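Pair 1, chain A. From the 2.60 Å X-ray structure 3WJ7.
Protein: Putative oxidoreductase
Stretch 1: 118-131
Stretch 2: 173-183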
# COMPACT_ATOMS: atom_id res chain seq x y z
N VAL A 118 -9.18 20.50 27.25
CA VAL A 118 -9.13 19.25 28.06
C VAL A 118 -7.91 19.27 28.97
O VAL A 118 -6.84 19.63 28.53
CB VAL A 118 -9.12 17.97 27.17
CG1 VAL A 118 -8.69 16.73 27.98
CG2 VAL A 118 -10.47 17.76 26.50
N GLU A 119 -8.08 18.89 30.24
CA GLU A 119 -7.02 19.04 31.24
C GLU A 119 -6.09 17.86 31.23
O GLU A 119 -4.90 18.00 31.52
CB GLU A 119 -7.60 19.15 32.66
CG GLU A 119 -8.20 20.51 33.00
CD GLU A 119 -9.08 20.49 34.26
OE1 GLU A 119 -8.65 19.91 35.30
OE2 GLU A 119 -10.20 21.05 34.22
N LYS A 120 -6.64 16.68 30.99
CA LYS A 120 -5.83 15.47 30.99
C LYS A 120 -6.26 14.46 29.93
O LYS A 120 -7.45 14.20 29.73
CB LYS A 120 -5.78 14.83 32.38
CG LYS A 120 -4.48 14.06 32.58
CD LYS A 120 -4.22 13.78 34.05
CE LYS A 120 -3.34 14.85 34.70
NZ LYS A 120 -2.77 14.28 35.93
N ILE A 121 -5.25 13.90 29.25
CA ILE A 121 -5.45 12.99 28.15
C ILE A 121 -4.72 11.72 28.50
O ILE A 121 -3.55 11.75 28.88
CB ILE A 121 -4.92 13.60 26.84
CG1 ILE A 121 -5.78 14.78 26.47
CG2 ILE A 121 -4.98 12.59 25.68
CD1 ILE A 121 -5.13 15.71 25.47
N ILE A 122 -5.40 10.60 28.40
CA ILE A 122 -4.70 9.34 28.50
C ILE A 122 -4.75 8.67 27.14
O ILE A 122 -5.84 8.39 26.60
CB ILE A 122 -5.34 8.44 29.52
CG1 ILE A 122 -5.13 9.02 30.91
CG2 ILE A 122 -4.79 7.00 29.45
CD1 ILE A 122 -6.19 8.38 31.72
N TYR A 123 -3.56 8.44 26.59
CA TYR A 123 -3.45 7.88 25.29
C TYR A 123 -3.13 6.39 25.37
O TYR A 123 -2.10 5.98 25.98
CB TYR A 123 -2.38 8.59 24.50
CG TYR A 123 -2.20 7.94 23.15
CD1 TYR A 123 -3.27 7.81 22.28
CD2 TYR A 123 -1.00 7.37 22.79
CE1 TYR A 123 -3.14 7.19 21.06
CE2 TYR A 123 -0.85 6.75 21.57
CZ TYR A 123 -1.93 6.67 20.71
OH TYR A 123 -1.77 6.07 19.53
N CYS A 124 -4.00 5.59 24.75
CA CYS A 124 -3.78 4.16 24.70
C CYS A 124 -2.93 3.82 23.53
O CYS A 124 -3.32 4.03 22.39
CB CYS A 124 -5.07 3.39 24.67
SG CYS A 124 -4.81 1.64 25.17
N SER A 125 -1.74 3.30 23.78
CA SER A 125 -0.85 2.97 22.68
C SER A 125 -0.59 1.50 22.78
O SER A 125 -1.51 0.76 23.04
CB SER A 125 0.40 3.80 22.82
OG SER A 125 1.50 3.28 22.16
N SER A 126 0.62 1.00 22.62
CA SER A 126 0.74 -0.45 22.70
C SER A 126 2.18 -0.82 22.78
O SER A 126 3.04 -0.02 22.39
CB SER A 126 0.08 -1.11 21.49
OG SER A 126 0.67 -2.35 21.19
N VAL A 127 2.46 -2.02 23.28
CA VAL A 127 3.85 -2.48 23.23
C VAL A 127 4.37 -2.55 21.78
O VAL A 127 5.60 -2.56 21.57
CB VAL A 127 4.10 -3.82 23.94
CG1 VAL A 127 3.85 -3.66 25.43
CG2 VAL A 127 3.27 -4.96 23.33
N ALA A 128 3.46 -2.57 20.78
CA ALA A 128 3.92 -2.63 19.38
C ALA A 128 4.69 -1.37 18.98
O ALA A 128 5.50 -1.40 18.09
CB ALA A 128 2.78 -2.93 18.45
N ALA A 129 4.42 -0.26 19.64
CA ALA A 129 5.20 0.96 19.48
C ALA A 129 6.57 0.95 20.14
O ALA A 129 7.33 1.93 19.99
CB ALA A 129 4.40 2.16 19.98
N LEU A 130 6.90 -0.10 20.91
CA LEU A 130 8.10 -0.03 21.75
C LEU A 130 9.27 -0.82 21.18
O LEU A 130 9.12 -1.50 20.16
CB LEU A 130 7.80 -0.52 23.16
CG LEU A 130 6.73 0.21 23.96
CD1 LEU A 130 6.80 -0.25 25.39
CD2 LEU A 130 6.86 1.70 23.93
N GLY A 131 10.45 -0.73 21.82
CA GLY A 131 11.66 -1.40 21.33
C GLY A 131 11.77 -2.83 21.83
O GLY A 131 11.07 -3.19 22.77
N ASN A 173 2.91 21.13 24.67
CA ASN A 173 2.46 20.92 26.06
C ASN A 173 1.06 20.27 26.21
O ASN A 173 0.27 20.62 27.09
CB ASN A 173 2.57 22.23 26.85
CG ASN A 173 3.89 22.94 26.58
OD1 ASN A 173 4.95 22.54 27.10
ND2 ASN A 173 3.86 23.95 25.71
N LEU A 174 0.81 19.32 25.31
CA LEU A 174 -0.30 18.36 25.41
C LEU A 174 -0.31 17.60 26.78
O LEU A 174 0.66 16.99 27.19
CB LEU A 174 -0.26 17.41 24.21
CG LEU A 174 -1.48 16.50 24.08
CD1 LEU A 174 -2.63 17.17 23.35
CD2 LEU A 174 -1.11 15.17 23.45
N PRO A 175 -1.39 17.68 27.53
CA PRO A 175 -1.23 17.11 28.86
C PRO A 175 -1.51 15.61 28.85
O PRO A 175 -2.43 15.14 29.52
CB PRO A 175 -2.28 17.88 29.66
CG PRO A 175 -3.34 18.19 28.66
CD PRO A 175 -2.59 18.52 27.42
N ALA A 176 -0.74 14.88 28.05
CA ALA A 176 -1.00 13.45 27.82
C ALA A 176 -0.07 12.51 28.59
O ALA A 176 1.14 12.78 28.77
CB ALA A 176 -0.96 13.11 26.32
N ILE A 177 -0.67 11.44 29.08
CA ILE A 177 0.02 10.34 29.70
C ILE A 177 -0.21 9.15 28.79
O ILE A 177 -1.35 8.91 28.36
CB ILE A 177 -0.64 10.04 31.05
CG1 ILE A 177 -0.36 11.19 32.04
CG2 ILE A 177 -0.27 8.65 31.55
CD1 ILE A 177 -1.20 11.19 33.32
N ILE A 178 0.85 8.39 28.49
CA ILE A 178 0.78 7.23 27.60
C ILE A 178 0.85 5.87 28.31
O ILE A 178 1.72 5.60 29.15
CB ILE A 178 1.91 7.23 26.55
CG1 ILE A 178 1.95 8.58 25.85
CG2 ILE A 178 1.76 6.05 25.57
CD1 ILE A 178 3.12 8.71 24.87
N VAL A 179 -0.02 4.99 27.85
CA VAL A 179 -0.16 3.64 28.31
C VAL A 179 0.12 2.72 27.09
O VAL A 179 -0.25 3.03 25.94
CB VAL A 179 -1.58 3.62 28.90
CG1 VAL A 179 -2.45 2.48 28.46
CG2 VAL A 179 -1.56 3.88 30.42
N ASN A 180 0.83 1.62 27.33
CA ASN A 180 1.21 0.64 26.33
C ASN A 180 0.77 -0.77 26.80
O ASN A 180 1.54 -1.51 27.41
CB ASN A 180 2.73 0.66 26.14
CG ASN A 180 3.28 2.03 25.72
OD1 ASN A 180 3.60 2.25 24.54
ND2 ASN A 180 3.42 2.94 26.68
N PRO A 181 -0.48 -1.15 26.55
CA PRO A 181 -0.94 -2.51 26.85
C PRO A 181 -0.19 -3.56 26.02
O PRO A 181 0.25 -3.26 24.92
CB PRO A 181 -2.39 -2.51 26.38
CG PRO A 181 -2.76 -1.08 26.14
CD PRO A 181 -1.49 -0.36 25.83
N SER A 182 -0.00 -4.76 26.56
CA SER A 182 0.54 -5.87 25.80
C SER A 182 -0.64 -6.49 25.05
O SER A 182 -1.49 -5.78 24.52
CB SER A 182 1.21 -6.89 26.73
OG SER A 182 0.30 -7.43 27.69
N THR A 183 -0.74 -7.81 25.01
CA THR A 183 -1.82 -8.41 24.26
C THR A 183 -2.96 -8.92 25.13
O THR A 183 -2.82 -9.89 25.85
CB THR A 183 -1.33 -9.36 23.12
OG1 THR A 183 -2.10 -10.58 23.09
CG2 THR A 183 0.14 -9.62 23.16

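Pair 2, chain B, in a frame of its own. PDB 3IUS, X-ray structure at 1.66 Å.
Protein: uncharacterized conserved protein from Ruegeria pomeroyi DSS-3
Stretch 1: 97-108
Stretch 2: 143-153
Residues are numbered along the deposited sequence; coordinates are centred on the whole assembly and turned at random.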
# COMPACT_ATOMS: atom_id res chain seq x y z
N TRP B 97 4.12 13.09 13.16
CA TRP B 97 4.03 11.78 12.56
C TRP B 97 4.37 11.86 11.08
O TRP B 97 3.93 12.77 10.39
CB TRP B 97 2.61 11.26 12.76
CG TRP B 97 2.31 9.90 12.21
CD1 TRP B 97 2.37 8.71 12.88
CD2 TRP B 97 1.86 9.60 10.88
NE1 TRP B 97 1.99 7.68 12.04
CE2 TRP B 97 1.67 8.20 10.81
CE3 TRP B 97 1.59 10.36 9.75
CZ2 TRP B 97 1.23 7.56 9.65
CZ3 TRP B 97 1.16 9.72 8.59
CH2 TRP B 97 0.98 8.34 8.56
N VAL B 98 5.18 10.91 10.63
CA VAL B 98 5.47 10.76 9.21
C VAL B 98 5.27 9.30 8.82
O VAL B 98 5.77 8.40 9.49
CB VAL B 98 6.92 11.17 8.88
CG1 VAL B 98 7.26 10.81 7.44
CG2 VAL B 98 7.13 12.67 9.15
N GLY B 99 4.52 9.06 7.75
CA GLY B 99 4.31 7.70 7.31
C GLY B 99 4.84 7.48 5.90
O GLY B 99 4.46 8.20 4.98
N TYR B 100 5.74 6.51 5.75
CA TYR B 100 6.19 6.11 4.43
C TYR B 100 5.51 4.82 4.03
O TYR B 100 5.61 3.81 4.73
CB TYR B 100 7.71 5.93 4.38
CG TYR B 100 8.18 5.41 3.03
CD1 TYR B 100 8.12 6.22 1.90
CD2 TYR B 100 8.66 4.12 2.89
CE1 TYR B 100 8.53 5.76 0.67
CE2 TYR B 100 9.07 3.65 1.66
CZ TYR B 100 9.01 4.47 0.55
OH TYR B 100 9.41 4.01 -0.68
N LEU B 101 4.80 4.84 2.91
CA LEU B 101 4.19 3.62 2.40
C LEU B 101 5.21 2.83 1.58
O LEU B 101 5.70 3.29 0.55
CB LEU B 101 2.93 3.93 1.58
CG LEU B 101 1.82 4.67 2.33
CD1 LEU B 101 0.59 4.83 1.43
CD2 LEU B 101 1.45 3.98 3.63
N SER B 102 5.52 1.63 2.07
CA SER B 102 6.46 0.73 1.43
C SER B 102 5.68 -0.47 0.92
O SER B 102 4.46 -0.40 0.79
CB SER B 102 7.55 0.30 2.42
OG SER B 102 8.61 -0.39 1.78
N THR B 103 6.38 -1.57 0.64
CA THR B 103 5.71 -2.79 0.20
C THR B 103 6.37 -4.02 0.82
O THR B 103 7.42 -3.92 1.45
CB THR B 103 5.74 -2.95 -1.34
OG1 THR B 103 7.07 -3.28 -1.75
CG2 THR B 103 5.27 -1.68 -2.04
N THR B 104 5.74 -5.17 0.64
CA THR B 104 6.28 -6.42 1.17
C THR B 104 7.36 -7.01 0.27
O THR B 104 7.91 -8.07 0.58
CB THR B 104 5.19 -7.47 1.41
OG1 THR B 104 4.51 -7.74 0.18
CG2 THR B 104 4.19 -6.99 2.45
N ALA B 105 7.66 -6.34 -0.84
CA ALA B 105 8.66 -6.85 -1.77
C ALA B 105 10.05 -6.76 -1.17
O ALA B 105 10.99 -7.40 -1.65
CB ALA B 105 8.59 -6.13 -3.11
N VAL B 106 10.18 -5.97 -0.11
CA VAL B 106 11.47 -5.82 0.56
C VAL B 106 12.01 -7.14 1.12
O VAL B 106 13.22 -7.31 1.26
CB VAL B 106 11.39 -4.80 1.69
CG1 VAL B 106 11.00 -3.43 1.15
CG2 VAL B 106 10.41 -5.26 2.75
N TYR B 107 11.11 -8.06 1.46
CA TYR B 107 11.50 -9.31 2.10
C TYR B 107 12.18 -10.29 1.14
O TYR B 107 13.06 -11.06 1.54
CB TYR B 107 10.31 -9.97 2.79
CG TYR B 107 9.78 -9.17 3.96
CD1 TYR B 107 10.57 -8.95 5.08
CD2 TYR B 107 8.50 -8.63 3.94
CE1 TYR B 107 10.10 -8.22 6.14
CE2 TYR B 107 8.02 -7.90 4.99
CZ TYR B 107 8.83 -7.69 6.10
OH TYR B 107 8.34 -6.96 7.15
N GLY B 108 11.76 -10.28 -0.12
CA GLY B 108 12.31 -11.20 -1.09
C GLY B 108 11.72 -12.59 -0.95
O GLY B 108 10.61 -12.76 -0.45
N ASN B 143 15.68 12.41 14.01
CA ASN B 143 14.57 12.95 14.79
C ASN B 143 13.23 13.04 14.06
O ASN B 143 12.30 13.69 14.54
CB ASN B 143 14.94 14.31 15.38
CG ASN B 143 16.21 14.27 16.19
OD1 ASN B 143 17.18 14.97 15.89
ND2 ASN B 143 16.24 13.43 17.22
N LEU B 144 13.14 12.40 12.91
CA LEU B 144 11.87 12.32 12.19
C LEU B 144 11.00 11.23 12.81
O LEU B 144 11.46 10.11 13.04
CB LEU B 144 12.14 12.02 10.71
CG LEU B 144 11.07 12.39 9.69
CD1 LEU B 144 10.87 13.90 9.63
CD2 LEU B 144 11.48 11.86 8.32
N PRO B 145 9.72 11.55 13.11
CA PRO B 145 8.78 10.59 13.70
C PRO B 145 8.32 9.61 12.62
O PRO B 145 7.13 9.57 12.31
CB PRO B 145 7.59 11.46 14.13
CG PRO B 145 7.99 12.89 13.85
CD PRO B 145 9.09 12.85 12.85
N LEU B 146 9.26 8.85 12.07
CA LEU B 146 9.00 8.01 10.90
C LEU B 146 8.33 6.69 11.24
O LEU B 146 8.66 6.04 12.23
CB LEU B 146 10.31 7.73 10.16
CG LEU B 146 10.17 6.78 8.97
CD1 LEU B 146 9.43 7.47 7.82
CD2 LEU B 146 11.53 6.27 8.53
N HIS B 147 7.39 6.29 10.38
CA HIS B 147 6.73 5.00 10.51
C HIS B 147 6.71 4.45 9.11
O HIS B 147 6.38 5.17 8.18
CB HIS B 147 5.31 5.17 11.04
CG HIS B 147 5.24 5.90 12.35
ND1 HIS B 147 5.45 7.26 12.45
CD2 HIS B 147 5.01 5.46 13.60
CE1 HIS B 147 5.35 7.62 13.72
NE2 HIS B 147 5.08 6.55 14.44
N VAL B 148 7.11 3.19 8.97
CA VAL B 148 7.12 2.54 7.67
C VAL B 148 6.02 1.50 7.62
O VAL B 148 5.89 0.67 8.52
CB VAL B 148 8.48 1.86 7.40
CG1 VAL B 148 8.39 0.96 6.15
CG2 VAL B 148 9.59 2.90 7.25
N PHE B 149 5.24 1.53 6.54
CA PHE B 149 4.14 0.61 6.37
C PHE B 149 4.38 -0.21 5.12
O PHE B 149 4.32 0.32 4.02
CB PHE B 149 2.81 1.38 6.26
CG PHE B 149 2.51 2.22 7.46
CD1 PHE B 149 1.81 1.69 8.53
CD2 PHE B 149 2.95 3.54 7.53
CE1 PHE B 149 1.54 2.46 9.65
CE2 PHE B 149 2.68 4.31 8.64
CZ PHE B 149 1.97 3.77 9.70
N ARG B 150 4.67 -1.49 5.31
CA ARG B 150 4.90 -2.39 4.19
C ARG B 150 3.58 -2.98 3.74
O ARG B 150 3.03 -3.88 4.37
CB ARG B 150 5.94 -3.46 4.56
CG ARG B 150 7.24 -2.83 5.08
CD ARG B 150 8.32 -3.85 5.46
NE ARG B 150 9.58 -3.17 5.76
CZ ARG B 150 10.55 -3.68 6.52
NH1 ARG B 150 10.41 -4.88 7.07
NH2 ARG B 150 11.66 -2.98 6.73
N LEU B 151 3.07 -2.42 2.65
CA LEU B 151 1.73 -2.75 2.16
C LEU B 151 1.75 -3.99 1.29
O LEU B 151 2.65 -4.17 0.47
CB LEU B 151 1.16 -1.57 1.37
CG LEU B 151 1.09 -0.20 2.05
CD1 LEU B 151 0.52 0.85 1.10
CD2 LEU B 151 0.26 -0.28 3.32
N ALA B 152 0.77 -4.85 1.50
CA ALA B 152 0.56 -5.99 0.61
C ALA B 152 -0.14 -5.49 -0.65
O ALA B 152 -0.31 -4.29 -0.85
CB ALA B 152 -0.25 -7.07 1.32
N GLY B 153 -0.54 -6.42 -1.51
CA GLY B 153 -1.28 -6.08 -2.71
C GLY B 153 -2.63 -5.46 -2.37
O GLY B 153 -3.45 -6.06 -1.68

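Both pairs are built on two neighbouring parallel strands, and the N, CA and C atoms of 14 central residues superpose with an RMSD of 0.5 Å. In pair 1, strands 120-124 and 176-181 run at 22° to each other; in pair 2, strands 97-103 and 146-151 run at 35°. The register is the same: Ile121(A) faces Ala176(A) as Val98(B) faces Leu146(B), and Cys124(A) faces Val179(A) as Leu101(B) faces Phe149(B). The buried surfaces are also similar, 853 and 885 Å².

The hydrogen-bond ladders match rung for rung as far as the amides of the matched serines. Each begins at the carbonyl of a proline, with Ile121(A) N to Pro175(A) O at 3.1 Å and Val98(B) N to Pro145(B) O at 2.9 Å. Alternate residues of the first strand then both donate and accept, as parallel pairing requires: Tyr123(A) N lies 2.9 Å from Ile177(A) O, and Tyr100(B) N lies 2.8 Å from His147(B) O. The shortest rung falls at the matched serines, where Ser125(A) N to Val179(A) O and Ser102(B) N to Phe149(B) O both measure 2.6 Å.

The next rung separates the pairs. Leu151(B) N donates to Ser102(B) O at 3.1 Å, whereas the matching Pro181(A) has no amide hydrogen to give; its CD instead sits 3.0 Å from Ser125(A) O. The ladder nevertheless resumes beyond the proline, with Val127(A) N bonded to Pro181(A) O at 3.0 Å. Its counterpart, Thr104(B) N to Leu151(B) O at 3.3 Å, is weak, with an angle of 134°.

On the face carrying Ile121(A), Tyr123(A), Ala176(A) and Ile178(A), the packing is conservative. Ile121(A) CB approaches Ala176(A) CB at 4.0 Å. In pair 2 a smaller residue meets a larger one, Val98(B) CG1 lying 4.0 Å from Leu146(B) CD1. The tyrosines share chi1 of 176°, and their side-chain centres fall 0.6 Å apart.

The face carrying Ile122(A), Cys124(A), Ile177(A) and Val179(A), matched by Gly99(B), Leu101(B), His147(B) and Phe149(B), is solved differently. Pair 1 fills it with aliphatic groups and sulfur: Lys120(A) CD lies 4.0 Å from Ile177(A) CD1, and Cys124(A) SG is 3.5 Å from Pro181(A) CG. Pair 2 relies largely on rings. The five-membered ring of Trp97(B) forms an offset stack with His147(B), centroids 4.2 Å apart and planes at 24°, while Trp97(B) CZ2 reaches Phe149(B) CE2 at 3.7 Å. Gly99(B), at the position of Ile122(A), leaves room for this: an ideal CB there would clash with Trp97(B) CH2 at 2.4 Å and lie tightly, 3.3 Å, from Phe149(B) CE2. His147(B) also adds a polar anchor, its ND1 donating to Val98(B) O at 3.2 Å.

Near the strand ends, Asn180(A) matches Arg150(B), but their side-chain centres are 2.6 Å apart. Asn180(A) is short and has 78 Å² covered by the opposing stretch. Arg150(B), with 105 Å² covered, extends until NH1 donates to Tyr107(B) OH at 2.9 Å, and Val106(B) CG2 lies over one face of its guanidinium.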